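PDB 6EDK: formyltransferase PseJ from Anoxybacillus kamchatkensis G10, which belongs to the formyltransferase family and binds N-{4-[{[(6S)-2-amino-4-oxo-3,4,5,6,7,8-hexahydropteridin-6-yl]methyl}(formyl)amino]benzoyl}-L-glutamic acid in a pocket of its mixed alpha/beta fold. Local coordinates for residues I95-W100 against I134-V139. Residues are numbered along the deposited sequence; the frame is centred on the assembly and turned at random.
Sequences ISYLPW and IVQREV
Tyr97 lays its ring across the carboxamide of Gln136, whose NE2 sits 3.7 Å above the ring plane, shifted toward the rim on the CD1 and CE1 side. The two planes lie 40° apart, and the two side chains cross at about a right angle. OE1 of Gln136 reaches the phenol end, 3.5 Å from CE1 of Tyr97. The other long side of the ring meets strand backbone, where Glu138 N lies in the ring plane at the edge, 3.8 Å from Tyr97 CE2, and Arg137 O is 3.7 Å from Tyr97 CD2. Tyr97 CG stands anti to the backbone N (chi1 -160°), and the ring beyond it reaches strand 133-138.

The same NE2 of Gln136 donates to Leu98 O over 2.8 Å, meeting a lone pair in the carbonyl plane with an N-H...O angle of 151°. One water donates to Leu98 O (2.7 Å) and to Gln136 OE1 (2.8 Å), closing a second link between the two residues. Thr120, on the neighbouring strand 118-123, also bonds to Gln136 NE2 through OG1, and the same hydroxyl meets Leu98 N and Ser96 O.

The contact thus joins the loop after strand 90-94 directly to edge strand 133-138, past strand 118-123, which separates the two strands in the sheet. Leu98, just ahead of a cis peptide bond to Pro99, has its side chain about 7 Å from the bound ligand. Leu98 O can only accept, and Thr120 OG1, already donating to Ser96 O, is left to accept as well; both call for the NH2 end of the amide here, which should settle its flip.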
loop_
_atom_site.group_PDB
_atom_site.type_symbol
_atom_site.label_atom_id
_atom_site.label_comp_id
_atom_site.label_asym_id
_atom_site.label_seq_id
_atom_site.Cartn_x
_atom_site.Cartn_y
_atom_site.Cartn_z
ATOM N N ILE A 95 2.782 2.255 1.529
ATOM C CA ILE A 95 4.012 2.532 2.266
ATOM C C ILE A 95 3.987 3.899 2.936
ATOM O O ILE A 95 4.946 4.684 2.834
ATOM C CB ILE A 95 5.236 2.328 1.401
ATOM C CG1 ILE A 95 5.208 3.132 0.114
ATOM C CG2 ILE A 95 5.452 0.813 1.128
ATOM C CD1 ILE A 95 6.595 3.273 -0.543
ATOM N N SER A 96 2.921 4.166 3.669
ATOM C CA SER A 96 2.922 5.234 4.647
ATOM C C SER A 96 2.339 4.713 5.958
ATOM O O SER A 96 1.736 3.646 6.049
ATOM C CB SER A 96 2.135 6.469 4.130
ATOM O OG SER A 96 0.779 6.230 4.473
ATOM N N TYR A 97 2.555 5.481 7.011
ATOM C CA TYR A 97 1.954 5.266 8.313
ATOM C C TYR A 97 0.611 5.992 8.290
ATOM O O TYR A 97 0.503 7.147 8.654
ATOM C CB TYR A 97 2.864 5.755 9.430
ATOM C CG TYR A 97 2.499 5.125 10.773
ATOM C CD1 TYR A 97 1.448 5.554 11.471
ATOM C CD2 TYR A 97 3.225 4.006 11.260
ATOM C CE1 TYR A 97 1.079 4.950 12.673
ATOM C CE2 TYR A 97 2.863 3.379 12.455
ATOM C CZ TYR A 97 1.770 3.887 13.146
ATOM O OH TYR A 97 1.363 3.281 14.318
ATOM N N LEU A 98 -0.434 5.325 7.814
ATOM C CA LEU A 98 -1.725 6.025 7.726
ATOM C C LEU A 98 -2.190 6.377 9.150
ATOM O O LEU A 98 -1.994 5.593 10.108
ATOM C CB LEU A 98 -2.761 5.120 7.046
ATOM C CG LEU A 98 -2.493 4.929 5.541
ATOM C CD1 LEU A 98 -3.334 3.800 4.965
ATOM C CD2 LEU A 98 -2.660 6.166 4.697
ATOM N N PRO A 99 -2.945 7.492 9.314
ATOM C CA PRO A 99 -3.515 8.321 8.251
ATOM C C PRO A 99 -2.631 9.331 7.559
ATOM O O PRO A 99 -3.128 10.060 6.695
ATOM C CB PRO A 99 -4.644 9.069 8.995
ATOM C CG PRO A 99 -4.033 9.288 10.377
ATOM C CD PRO A 99 -3.318 7.979 10.657
ATOM N N TRP A 100 -1.339 9.396 7.893
ATOM C CA TRP A 100 -0.451 10.341 7.220
ATOM C C TRP A 100 -0.095 9.831 5.836
ATOM O O TRP A 100 0.034 8.622 5.609
ATOM C CB TRP A 100 0.831 10.581 8.070
ATOM C CG TRP A 100 0.521 11.293 9.327
ATOM C CD1 TRP A 100 0.430 12.654 9.482
ATOM C CD2 TRP A 100 0.197 10.719 10.586
ATOM N NE1 TRP A 100 0.071 12.940 10.770
ATOM C CE2 TRP A 100 -0.085 11.771 11.469
ATOM C CE3 TRP A 100 0.123 9.386 11.061
ATOM C CZ2 TRP A 100 -0.449 11.567 12.805
ATOM C CZ3 TRP A 100 -0.229 9.175 12.374
ATOM C CH2 TRP A 100 -0.522 10.240 13.243
ATOM N N ILE A 134 -5.542 -2.684 9.222
ATOM C CA ILE A 134 -5.357 -4.053 9.678
ATOM C C ILE A 134 -4.111 -4.183 10.541
ATOM O O ILE A 134 -4.194 -4.647 11.687
ATOM C CB ILE A 134 -5.299 -5.030 8.477
ATOM C CG1 ILE A 134 -6.678 -5.093 7.790
ATOM C CG2 ILE A 134 -4.893 -6.381 8.897
ATOM C CD1 ILE A 134 -6.618 -5.539 6.303
ATOM N N VAL A 135 -2.969 -3.748 10.008
ATOM C CA VAL A 135 -1.723 -3.675 10.776
ATOM C C VAL A 135 -0.849 -2.588 10.183
ATOM O O VAL A 135 -0.909 -2.321 8.989
ATOM C CB VAL A 135 -0.905 -4.967 10.761
ATOM C CG1 VAL A 135 -1.636 -6.015 11.566
ATOM C CG2 VAL A 135 -0.675 -5.484 9.335
ATOM N N GLN A 136 -0.007 -1.987 11.022
ATOM C CA GLN A 136 0.933 -1.004 10.529
ATOM C C GLN A 136 2.249 -1.200 11.253
ATOM O O GLN A 136 2.318 -1.915 12.266
ATOM C CB GLN A 136 0.491 0.467 10.819
ATOM C CG GLN A 136 -0.908 0.738 10.959
ATOM C CD GLN A 136 -1.168 2.204 11.266
ATOM O OE1 GLN A 136 -1.462 2.602 12.414
ATOM N NE2 GLN A 136 -0.992 3.005 10.259
ATOM N N ARG A 137 3.297 -0.527 10.733
ATOM C CA ARG A 137 4.600 -0.549 11.408
ATOM C C ARG A 137 5.334 0.732 11.188
ATOM O O ARG A 137 5.412 1.221 10.067
ATOM C CB ARG A 137 5.437 -1.740 10.920
ATOM C CG ARG A 137 6.765 -1.833 11.607
ATOM C CD ARG A 137 7.355 -3.190 11.385
ATOM N NE ARG A 137 6.442 -4.162 12.026
ATOM C CZ ARG A 137 6.548 -5.486 11.903
ATOM N NH1 ARG A 137 7.551 -6.037 11.193
ATOM N NH2 ARG A 137 5.709 -6.261 12.512
ATOM N N GLU A 138 5.951 1.252 12.243
ATOM C CA GLU A 138 6.768 2.448 12.013
ATOM C C GLU A 138 8.131 2.036 11.452
ATOM O O GLU A 138 8.624 0.944 11.701
ATOM C CB GLU A 138 6.969 3.227 13.355
ATOM C CG GLU A 138 7.751 4.499 13.167
ATOM C CD GLU A 138 8.089 5.233 14.485
ATOM O OE1 GLU A 138 8.167 4.572 15.506
ATOM O OE2 GLU A 138 8.316 6.461 14.419
ATOM N N VAL A 139 8.710 2.890 10.626
ATOM C CA VAL A 139 10.010 2.660 10.018
ATOM C C VAL A 139 10.806 3.937 10.228
ATOM O O VAL A 139 10.466 4.972 9.649
ATOM C CB VAL A 139 9.903 2.338 8.509
ATOM C CG1 VAL A 139 11.248 2.234 7.872
ATOM C CG2 VAL A 139 9.100 1.039 8.291
HETATM O O HOH W 1 -2.524 5.182 12.741
#